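Histidinol-phosphatase (PDB 3FVV) probably catalyses the magnesium-dependent dephosphorylation of L-histidinol phosphate to L-histidinol in histidine biosynthesis, as a SerB-family hydrolase of the HAD-like superfamily. Local coordinates at residues 4-10 against 178-184; 11-15 against 113-117; 185-191 against 206-212. All blocks are in the same frame, centred on the assembly; numbering follows the deposited sequence.

Overall arrangement
From the N terminus, strand 5-9 runs into the turn 11-15. Contact 2 closes first, when strand 110-115 brings residues 113-117 beside that turn after a largely helical excursion. Contact 1 closes later, as strand 180-185 pairs with strand 5-9, so the loop of contact 2 is nested inside that of contact 1. Contact 3 follows in series, closing a short span, helix 191-196 and strand 199-203, between residues 185-191 and the start of helix 207-216. Strand 5-9 lies between strands 110-115 and 180-185 in the sheet. The three contacts meet at one end, where Asp10, Asp12 and Asp186 gather near the sulfate, tying the strand ends and the loops that follow them into one site.

Contact 1: residues 4-10 against 178-184; sequences RRLALFD and FAESYFY
Arg4 O accepts a hydrogen bond from Ala179 N at 2.8 Å, the first of six backbone bonds joining the segments. Arg5 bends at its third torsion (chi3 -43°), which sets its guanidinium beside Tyr182; CE2 of that ring stands over the guanidinium centre, 3.8 Å from Arg5 CZ, with the two planes 68° apart, while Arg5 NH2 makes a salt bridge to Asp109. On the other face of the sheet Leu6 lays its CB over the middle of the Phe178 ring, a CH-pi contact 3.8 Å from CB to the ring centroid. Leu6 also grips the neighbouring strand with its backbone, N to Glu180 O and O to Tyr182 N (2.8 Å). Past Ala7, which pairs with Tyr182, Leu8 N donates to Tyr182 O and Leu8 O accepts from Tyr184 N. Leu8 CB meets Phe183 CD1 at 3.6 Å. Phe9 and Tyr184 lie side by side with planes 18° apart but slid so far that the rings barely overlap; Phe9 CE1 touches Tyr184 CD2 at 3.4 Å, and Tyr184 OH is held by His104. Asp10 N closes the ladder on Tyr184 O (3.0 Å), and its carboxylate leads away to Lys160 and Thr14. The pair, packed between helix 95-106 on the Ala7 and Phe9 side and helix 158-170 on the Leu6 and Leu8 side, are two of the central parallel strands of the Rossmann-like HAD fold, with Asp10 opening the DxDxT signature at the strand's end.

Contact 2: residues 11-15 against 113-117; sequences LDHTL and LVTAT. With SO4 (sulfate ion), chain C.
Leu11 lies obliquely across Leu113, its CB 3.9 Å from Leu113 CD1, and the same methyl meets Leu15 CD1 at 3.8 Å, an apolar layer beneath the anion site. Above it, two signatures of the HAD superfamily face each other: the DxDxT turn that runs on through Asp12 and Thr14, and the threonine of motif II, Thr115, at the end of strand 110-115. A sulfate, probably from the crystallisation liquor, sits between them, consistent with the place where relatives bind the substrate phosphate. Three donors converge on its O1: Leu11 N at 3.2 Å, Asp12 N at 3.0 Å in an almost straight bond, and the hydroxyl of Thr115, whose OG1 is 2.9 Å away. Ala116 N holds sulfate O2 at 2.8 Å, and Lys160 adds a further bond, so both segments and a lysine share the anion. The Thr115 hydroxyl stands anti to the backbone N (chi1 175°), which lets it donate a hydrogen bond to the sulfate while accepting one from Thr117 N in an ST turn. Asp12 is fixed from two directions, OD1 by Ser20 and OD2 by Thr117. The Thr117 side chain crosses that of Asp12 at about a right angle, and its OG1 donates to Asp12 OD2 over 2.6 Å, arriving on the syn side and 20° out of the carboxylate plane.

Contact 3: residues 185-191 against 206-212; sequences SDSVNDV and SPGLREI
The loop of HAD motif IV, whose DxxxD acids are Asp186 and Asp190, rests through Val188 on the first two turns of helix 207-216, against Leu209 and Ile212. Leu209 extends anti to its own N (chi1 -179°) and drives CD2 under the loop backbone, 3.3 Å from Ser185 O and close to the peptide between Asp186 and Ser187. Val188 sends CG2 onto the helix instead; this methyl lies 3.5 Å from Leu209 N, packs against the Gly208 backbone, and reaches Ile212 CD1 at 4.1 Å. Val191 adds looser apolar contact with Leu209 and Ile212. One direct hydrogen bond joins the segments, Ser206 N to Asp186 O at 3.0 Å. Ser206 is also the N-cap of the helix: its OG accepts from Leu209 N (3.2 Å). A water bridges that same OG to the loop, accepting a hydrogen bond from Val188 N (2.8 Å to the water oxygen). Within the loop, Ser187 OG accepts from Asn189 N in an ST turn, and Ser185 OG donates to the anti lone pair of Asp190 OD2 (2.7 Å), the oxygen that also makes a salt bridge to Lys160. Asp186 lies close to Asp10; the equivalent acids of HAD relatives coordinate magnesium, and these two probably do the same. The contact thus packs the loop after strand 180-185 against the start of the helix that follows the neighbouring parallel strand 199-203, in the alternating strand-helix order of the Rossmann-like HAD fold.

Contact 1: residues 4-10 against 178-184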
loop_
_atom_site.group_PDB
_atom_site.type_symbol
_atom_site.label_atom_id
_atom_site.label_comp_id
_atom_site.label_asym_id
_atom_site.label_seq_id
_atom_site.Cartn_x
_atom_site.Cartn_y
_atom_site.Cartn_z
ATOM N N ARG A 4 22.661 -8.052 8.072
ATOM C CA ARG A 4 21.272 -7.604 8.083
ATOM C C ARG A 4 20.474 -7.928 6.787
ATOM O O ARG A 4 21.031 -8.023 5.703
ATOM C CB ARG A 4 21.199 -6.121 8.398
ATOM C CG ARG A 4 19.848 -5.779 8.970
ATOM C CD ARG A 4 19.733 -4.342 9.368
ATOM N NE ARG A 4 18.557 -4.195 10.230
ATOM C CZ ARG A 4 18.097 -3.034 10.710
ATOM N NH1 ARG A 4 18.720 -1.881 10.398
ATOM N NH2 ARG A 4 17.012 -3.031 11.498
ATOM N N ARG A 5 19.174 -8.146 6.917
ATOM C CA ARG A 5 18.325 -8.333 5.746
ATOM C C ARG A 5 17.297 -7.206 5.666
ATOM O O ARG A 5 17.023 -6.528 6.659
ATOM C CB ARG A 5 17.689 -9.707 5.763
ATOM C CG ARG A 5 18.800 -10.798 6.078
ATOM C CD ARG A 5 18.243 -12.142 6.309
ATOM N NE ARG A 5 17.049 -12.052 7.151
ATOM C CZ ARG A 5 16.250 -13.085 7.387
ATOM N NH1 ARG A 5 16.574 -14.291 6.893
ATOM N NH2 ARG A 5 15.166 -12.946 8.142
ATOM N N LEU A 6 16.781 -6.982 4.471
ATOM C CA LEU A 6 15.721 -5.990 4.255
ATOM C C LEU A 6 14.432 -6.775 4.002
ATOM O O LEU A 6 14.428 -7.776 3.240
ATOM C CB LEU A 6 16.042 -5.153 3.045
ATOM C CG LEU A 6 15.111 -4.012 2.672
ATOM C CD1 LEU A 6 15.136 -2.969 3.729
ATOM C CD2 LEU A 6 15.577 -3.527 1.273
ATOM N N ALA A 7 13.346 -6.312 4.613
ATOM C CA ALA A 7 12.070 -6.916 4.361
ATOM C C ALA A 7 11.019 -5.888 3.987
ATOM O O ALA A 7 10.622 -5.041 4.810
ATOM C CB ALA A 7 11.620 -7.741 5.664
ATOM N N LEU A 8 10.504 -6.008 2.776
ATOM C CA LEU A 8 9.516 -5.110 2.238
ATOM C C LEU A 8 8.190 -5.865 2.093
ATOM O O LEU A 8 8.138 -7.001 1.578
ATOM C CB LEU A 8 9.952 -4.607 0.852
ATOM C CG LEU A 8 11.370 -3.968 0.847
ATOM C CD1 LEU A 8 11.777 -3.591 -0.622
ATOM C CD2 LEU A 8 11.498 -2.787 1.777
ATOM N N PHE A 9 7.124 -5.186 2.502
ATOM C CA PHE A 9 5.783 -5.702 2.414
ATOM C C PHE A 9 4.855 -4.827 1.606
ATOM O O PHE A 9 4.682 -3.665 1.899
ATOM C CB PHE A 9 5.241 -5.872 3.821
ATOM C CG PHE A 9 6.117 -6.668 4.686
ATOM C CD1 PHE A 9 6.059 -8.049 4.655
ATOM C CD2 PHE A 9 7.032 -6.046 5.506
ATOM C CE1 PHE A 9 6.874 -8.794 5.444
ATOM C CE2 PHE A 9 7.861 -6.776 6.327
ATOM C CZ PHE A 9 7.763 -8.160 6.324
ATOM N N ASP A 10 4.233 -5.416 0.608
ATOM C CA ASP A 10 3.028 -4.838 -0.008
ATOM C C ASP A 10 1.886 -4.842 1.028
ATOM O O ASP A 10 1.889 -5.629 1.953
ATOM C CB ASP A 10 2.648 -5.692 -1.240
ATOM C CG ASP A 10 1.443 -5.104 -2.025
ATOM O OD1 ASP A 10 1.513 -3.881 -2.381
ATOM O OD2 ASP A 10 0.443 -5.829 -2.253
ATOM N N PHE A 178 22.469 -5.389 2.011
ATOM C CA PHE A 178 21.807 -6.461 2.800
ATOM C C PHE A 178 22.226 -7.846 2.361
ATOM O O PHE A 178 22.441 -8.089 1.197
ATOM C CB PHE A 178 20.300 -6.306 2.678
ATOM C CG PHE A 178 19.845 -5.004 3.166
ATOM C CD1 PHE A 178 19.698 -4.787 4.517
ATOM C CD2 PHE A 178 19.687 -3.941 2.286
ATOM C CE1 PHE A 178 19.326 -3.556 4.984
ATOM C CE2 PHE A 178 19.337 -2.691 2.761
ATOM C CZ PHE A 178 19.157 -2.509 4.114
ATOM N N ALA A 179 22.294 -8.771 3.294
ATOM C CA ALA A 179 22.575 -10.164 2.953
ATOM C C ALA A 179 21.463 -10.769 2.081
ATOM O O ALA A 179 21.738 -11.596 1.213
ATOM C CB ALA A 179 22.822 -11.001 4.250
ATOM N N GLU A 180 20.200 -10.384 2.311
ATOM C CA GLU A 180 19.079 -10.710 1.415
ATOM C C GLU A 180 18.100 -9.555 1.510
ATOM O O GLU A 180 18.060 -8.857 2.519
ATOM C CB GLU A 180 18.259 -11.907 1.901
ATOM C CG GLU A 180 18.973 -13.211 2.084
ATOM C CD GLU A 180 19.599 -13.704 0.812
ATOM O OE1 GLU A 180 19.163 -13.300 -0.313
ATOM O OE2 GLU A 180 20.560 -14.498 0.934
ATOM N N SER A 181 17.250 -9.429 0.516
ATOM C CA SER A 181 16.086 -8.512 0.547
ATOM C C SER A 181 14.888 -9.286 0.127
ATOM O O SER A 181 14.932 -9.938 -0.930
ATOM C CB SER A 181 16.256 -7.377 -0.438
ATOM O OG SER A 181 16.858 -7.891 -1.626
ATOM N N TYR A 182 13.835 -9.243 0.961
ATOM C CA TYR A 182 12.558 -9.900 0.710
ATOM C C TYR A 182 11.528 -8.827 0.257
ATOM O O TYR A 182 11.618 -7.687 0.679
ATOM C CB TYR A 182 12.017 -10.504 2.012
ATOM C CG TYR A 182 12.841 -11.616 2.620
ATOM C CD1 TYR A 182 12.488 -12.942 2.437
ATOM C CD2 TYR A 182 13.950 -11.355 3.403
ATOM C CE1 TYR A 182 13.225 -13.980 2.988
ATOM C CE2 TYR A 182 14.706 -12.403 3.940
ATOM C CZ TYR A 182 14.323 -13.705 3.700
ATOM O OH TYR A 182 14.993 -14.774 4.239
ATOM N N PHE A 183 10.606 -9.196 -0.628
ATOM C CA PHE A 183 9.431 -8.385 -0.945
ATOM C C PHE A 183 8.276 -9.363 -1.130
ATOM O O PHE A 183 8.417 -10.354 -1.852
ATOM C CB PHE A 183 9.627 -7.515 -2.191
ATOM C CG PHE A 183 8.421 -6.679 -2.555
ATOM C CD1 PHE A 183 7.731 -5.932 -1.588
ATOM C CD2 PHE A 183 7.983 -6.625 -3.870
ATOM C CE1 PHE A 183 6.628 -5.192 -1.916
ATOM C CE2 PHE A 183 6.901 -5.851 -4.223
ATOM C CZ PHE A 183 6.191 -5.154 -3.252
ATOM N N TYR A 184 7.207 -9.155 -0.363
ATOM C CA TYR A 184 5.994 -9.884 -0.470
ATOM C C TYR A 184 4.935 -9.084 -1.256
ATOM O O TYR A 184 4.660 -7.948 -0.921
ATOM C CB TYR A 184 5.434 -10.158 0.938
ATOM C CG TYR A 184 6.301 -10.986 1.865
ATOM C CD1 TYR A 184 5.980 -12.297 2.156
ATOM C CD2 TYR A 184 7.412 -10.434 2.490
ATOM C CE1 TYR A 184 6.754 -13.029 3.017
ATOM C CE2 TYR A 184 8.211 -11.174 3.326
ATOM C CZ TYR A 184 7.860 -12.470 3.602
ATOM O OH TYR A 184 8.640 -13.201 4.464
#

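Contact 2: residues 11-15 against 113-117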
loop_
_atom_site.group_PDB
_atom_site.type_symbol
_atom_site.label_atom_id
_atom_site.label_comp_id
_atom_site.label_asym_id
_atom_site.label_seq_id
_atom_site.Cartn_x
_atom_site.Cartn_y
_atom_site.Cartn_z
ATOM N N LEU A 11 0.900 -3.965 0.897
ATOM C CA LEU A 11 -0.228 -3.950 1.824
ATOM C C LEU A 11 -1.508 -4.608 1.277
ATOM O O LEU A 11 -1.936 -5.655 1.787
ATOM C CB LEU A 11 -0.566 -2.523 2.262
ATOM C CG LEU A 11 -1.736 -2.376 3.230
ATOM C CD1 LEU A 11 -1.427 -3.072 4.502
ATOM C CD2 LEU A 11 -2.086 -0.832 3.506
ATOM N N ASP A 12 -2.100 -4.025 0.241
ATOM C CA ASP A 12 -3.466 -4.402 -0.129
ATOM C C ASP A 12 -3.482 -5.776 -0.730
ATOM O O ASP A 12 -2.797 -6.016 -1.691
ATOM C CB ASP A 12 -4.092 -3.348 -1.049
ATOM C CG ASP A 12 -4.148 -1.965 -0.383
ATOM O OD1 ASP A 12 -4.582 -1.844 0.773
ATOM O OD2 ASP A 12 -3.696 -0.987 -0.977
ATOM N N HIS A 13 -4.227 -6.686 -0.095
ATOM C CA HIS A 13 -4.351 -8.095 -0.511
ATOM C C HIS A 13 -3.122 -8.907 -0.201
ATOM O O HIS A 13 -3.094 -10.084 -0.481
ATOM C CB HIS A 13 -4.686 -8.214 -1.985
ATOM C CG HIS A 13 -5.981 -7.563 -2.328
ATOM N ND1 HIS A 13 -7.181 -8.027 -1.847
ATOM C CD2 HIS A 13 -6.265 -6.452 -3.045
ATOM C CE1 HIS A 13 -8.157 -7.250 -2.281
ATOM N NE2 HIS A 13 -7.630 -6.289 -3.014
ATOM N N THR A 14 -2.111 -8.298 0.400
ATOM C CA THR A 14 -0.904 -9.024 0.838
ATOM C C THR A 14 -0.966 -9.154 2.346
ATOM O O THR A 14 -1.061 -10.238 2.857
ATOM C CB THR A 14 0.380 -8.248 0.414
ATOM O OG1 THR A 14 0.473 -8.293 -1.010
ATOM C CG2 THR A 14 1.667 -8.852 1.042
ATOM N N LEU A 15 -0.932 -8.033 3.060
ATOM C CA LEU A 15 -1.035 -8.079 4.516
ATOM C C LEU A 15 -2.478 -7.946 4.981
ATOM O O LEU A 15 -2.776 -8.363 6.074
ATOM C CB LEU A 15 -0.114 -7.044 5.170
ATOM C CG LEU A 15 1.414 -7.275 5.122
ATOM C CD1 LEU A 15 2.101 -6.215 5.953
ATOM C CD2 LEU A 15 1.792 -8.695 5.611
ATOM N N LEU A 113 6.722 -1.029 4.840
ATOM C CA LEU A 113 5.516 -1.214 4.073
ATOM C C LEU A 113 5.616 -0.362 2.796
ATOM O O LEU A 113 5.893 0.855 2.870
ATOM C CB LEU A 113 4.303 -0.854 4.936
ATOM C CG LEU A 113 2.885 -1.236 4.529
ATOM C CD1 LEU A 113 2.609 -2.726 4.559
ATOM C CD2 LEU A 113 1.851 -0.517 5.457
ATOM N N VAL A 114 5.438 -1.027 1.640
ATOM C CA VAL A 114 5.555 -0.364 0.349
ATOM C C VAL A 114 4.253 -0.501 -0.421
ATOM O O VAL A 114 3.929 -1.606 -0.932
ATOM C CB VAL A 114 6.736 -0.953 -0.496
ATOM C CG1 VAL A 114 7.046 0.012 -1.665
ATOM C CG2 VAL A 114 7.974 -1.187 0.375
ATOM N N THR A 115 3.515 0.603 -0.527
ATOM C CA THR A 115 2.136 0.557 -0.967
ATOM C C THR A 115 1.719 1.775 -1.797
ATOM O O THR A 115 2.099 2.898 -1.494
ATOM C CB THR A 115 1.203 0.425 0.291
ATOM O OG1 THR A 115 -0.166 0.484 -0.106
ATOM C CG2 THR A 115 1.487 1.536 1.285
ATOM N N ALA A 116 0.894 1.533 -2.825
ATOM C CA ALA A 116 0.336 2.596 -3.660
ATOM C C ALA A 116 -0.739 3.334 -2.905
ATOM O O ALA A 116 -1.066 4.446 -3.272
ATOM C CB ALA A 116 -0.258 2.061 -4.956
ATOM N N THR A 117 -1.326 2.731 -1.877
ATOM C CA THR A 117 -2.396 3.436 -1.160
ATOM C C THR A 117 -1.737 4.589 -0.362
ATOM O O THR A 117 -0.727 4.412 0.271
ATOM C CB THR A 117 -3.268 2.481 -0.353
ATOM O OG1 THR A 117 -3.985 1.611 -1.253
ATOM C CG2 THR A 117 -4.322 3.237 0.522
HETATM S S SO4 C . -0.802 -1.799 -2.772
HETATM O O1 SO4 C . -0.504 -2.088 -1.318
HETATM O O2 SO4 C . 0.327 -1.088 -3.487
HETATM O O3 SO4 C . -1.201 -3.078 -3.338
HETATM O O4 SO4 C . -1.955 -0.895 -2.899
#

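Contact 3: residues 185-191 against 206-212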
loop_
_atom_site.group_PDB
_atom_site.type_symbol
_atom_site.label_atom_id
_atom_site.label_comp_id
_atom_site.label_asym_id
_atom_site.label_seq_id
_atom_site.Cartn_x
_atom_site.Cartn_y
_atom_site.Cartn_z
ATOM N N SER A 185 4.334 -9.658 -2.302
ATOM C CA SER A 185 3.249 -8.998 -2.987
ATOM C C SER A 185 2.350 -9.984 -3.701
ATOM O O SER A 185 2.721 -11.099 -3.947
ATOM C CB SER A 185 3.735 -7.895 -3.969
ATOM O OG SER A 185 2.621 -7.075 -4.392
ATOM N N ASP A 186 1.175 -9.508 -4.084
ATOM C CA ASP A 186 0.103 -10.354 -4.648
ATOM C C ASP A 186 -0.111 -10.148 -6.130
ATOM O O ASP A 186 -0.798 -10.963 -6.739
ATOM C CB ASP A 186 -1.229 -10.021 -4.024
ATOM C CG ASP A 186 -1.677 -8.608 -4.352
ATOM O OD1 ASP A 186 -0.856 -7.729 -4.156
ATOM O OD2 ASP A 186 -2.789 -8.381 -4.862
ATOM N N SER A 187 0.472 -9.087 -6.683
ATOM C CA SER A 187 0.037 -8.505 -7.952
ATOM C C SER A 187 1.116 -8.415 -9.008
ATOM O O SER A 187 2.284 -8.109 -8.708
ATOM C CB SER A 187 -0.424 -7.080 -7.693
ATOM O OG SER A 187 -0.728 -6.414 -8.902
ATOM N N VAL A 188 0.710 -8.587 -10.270
ATOM C CA VAL A 188 1.632 -8.468 -11.380
ATOM C C VAL A 188 2.116 -7.040 -11.497
ATOM O O VAL A 188 3.190 -6.821 -12.043
ATOM C CB VAL A 188 1.037 -8.979 -12.728
ATOM C CG1 VAL A 188 2.003 -8.749 -13.867
ATOM C CG2 VAL A 188 0.725 -10.484 -12.643
ATOM N N ASN A 189 1.362 -6.077 -10.942
ATOM C CA ASN A 189 1.821 -4.687 -10.852
ATOM C C ASN A 189 3.158 -4.555 -10.161
ATOM O O ASN A 189 3.906 -3.638 -10.434
ATOM C CB ASN A 189 0.835 -3.809 -10.087
ATOM C CG ASN A 189 -0.400 -3.387 -10.917
ATOM O OD1 ASN A 189 -1.481 -3.134 -10.360
ATOM N ND2 ASN A 189 -0.226 -3.236 -12.188
ATOM N N ASP A 190 3.441 -5.448 -9.229
ATOM C CA ASP A 190 4.686 -5.387 -8.444
ATOM C C ASP A 190 5.856 -6.277 -8.913
ATOM O O ASP A 190 6.883 -6.427 -8.201
ATOM C CB ASP A 190 4.381 -5.685 -6.986
ATOM C CG ASP A 190 3.894 -4.447 -6.234
ATOM O OD1 ASP A 190 4.206 -3.342 -6.733
ATOM O OD2 ASP A 190 3.212 -4.587 -5.177
ATOM N N VAL A 191 5.768 -6.812 -10.117
ATOM C CA VAL A 191 6.905 -7.544 -10.694
ATOM C C VAL A 191 8.178 -6.656 -10.671
ATOM O O VAL A 191 9.264 -7.126 -10.389
ATOM C CB VAL A 191 6.544 -8.055 -12.126
ATOM C CG1 VAL A 191 7.850 -8.553 -12.980
ATOM C CG2 VAL A 191 5.388 -9.121 -12.051
ATOM N N SER A 206 -2.419 -13.338 -7.448
ATOM C CA SER A 206 -3.401 -13.365 -8.490
ATOM C C SER A 206 -2.991 -14.521 -9.391
ATOM O O SER A 206 -1.846 -15.001 -9.328
ATOM C CB SER A 206 -3.362 -12.019 -9.299
ATOM O OG SER A 206 -2.135 -11.917 -10.032
ATOM N N PRO A 207 -3.914 -15.007 -10.216
ATOM C CA PRO A 207 -3.503 -16.066 -11.171
ATOM C C PRO A 207 -2.304 -15.663 -12.027
ATOM O O PRO A 207 -1.406 -16.462 -12.269
ATOM C CB PRO A 207 -4.758 -16.278 -12.016
ATOM C CG PRO A 207 -5.879 -15.942 -11.081
ATOM C CD PRO A 207 -5.372 -14.790 -10.232
ATOM N N GLY A 208 -2.262 -14.416 -12.458
ATOM C CA GLY A 208 -1.124 -13.975 -13.250
ATOM C C GLY A 208 0.184 -14.101 -12.511
ATOM O O GLY A 208 1.153 -14.634 -13.053
ATOM N N LEU A 209 0.217 -13.617 -11.266
ATOM C CA LEU A 209 1.458 -13.659 -10.523
ATOM C C LEU A 209 1.793 -15.087 -10.078
ATOM O O LEU A 209 2.965 -15.449 -10.003
ATOM C CB LEU A 209 1.428 -12.701 -9.342
ATOM C CG LEU A 209 2.719 -12.645 -8.491
ATOM C CD1 LEU A 209 3.886 -12.109 -9.318
ATOM C CD2 LEU A 209 2.521 -11.767 -7.220
ATOM N N ARG A 210 0.773 -15.888 -9.759
ATOM C CA ARG A 210 1.017 -17.277 -9.349
ATOM C C ARG A 210 1.756 -18.021 -10.465
ATOM O O ARG A 210 2.682 -18.770 -10.206
ATOM C CB ARG A 210 -0.274 -18.005 -9.001
ATOM C CG ARG A 210 -0.038 -19.378 -8.346
ATOM C CD ARG A 210 -1.361 -20.031 -7.955
ATOM N NE ARG A 210 -2.171 -19.213 -7.062
ATOM C CZ ARG A 210 -2.078 -19.193 -5.723
ATOM N NH1 ARG A 210 -1.189 -19.936 -5.083
ATOM N NH2 ARG A 210 -2.859 -18.367 -5.003
ATOM N N GLU A 211 1.354 -17.768 -11.710
ATOM C CA GLU A 211 1.997 -18.390 -12.879
ATOM C C GLU A 211 3.465 -17.978 -12.995
ATOM O O GLU A 211 4.352 -18.812 -13.158
ATOM C CB GLU A 211 1.233 -17.936 -14.107
ATOM C CG GLU A 211 1.859 -18.256 -15.444
ATOM C CD GLU A 211 0.825 -18.231 -16.580
ATOM O OE1 GLU A 211 -0.276 -17.638 -16.402
ATOM O OE2 GLU A 211 1.111 -18.825 -17.647
ATOM N N ILE A 212 3.716 -16.684 -12.854
ATOM C CA ILE A 212 5.073 -16.158 -12.865
ATOM C C ILE A 212 5.918 -16.708 -11.719
ATOM O O ILE A 212 7.086 -17.062 -11.942
ATOM C CB ILE A 212 5.056 -14.619 -12.767
ATOM C CG1 ILE A 212 4.510 -14.048 -14.081
ATOM C CG2 ILE A 212 6.461 -14.087 -12.429
ATOM C CD1 ILE A 212 3.946 -12.679 -13.943
HETATM O O HOH W 1 -1.900 -9.559 -10.755
#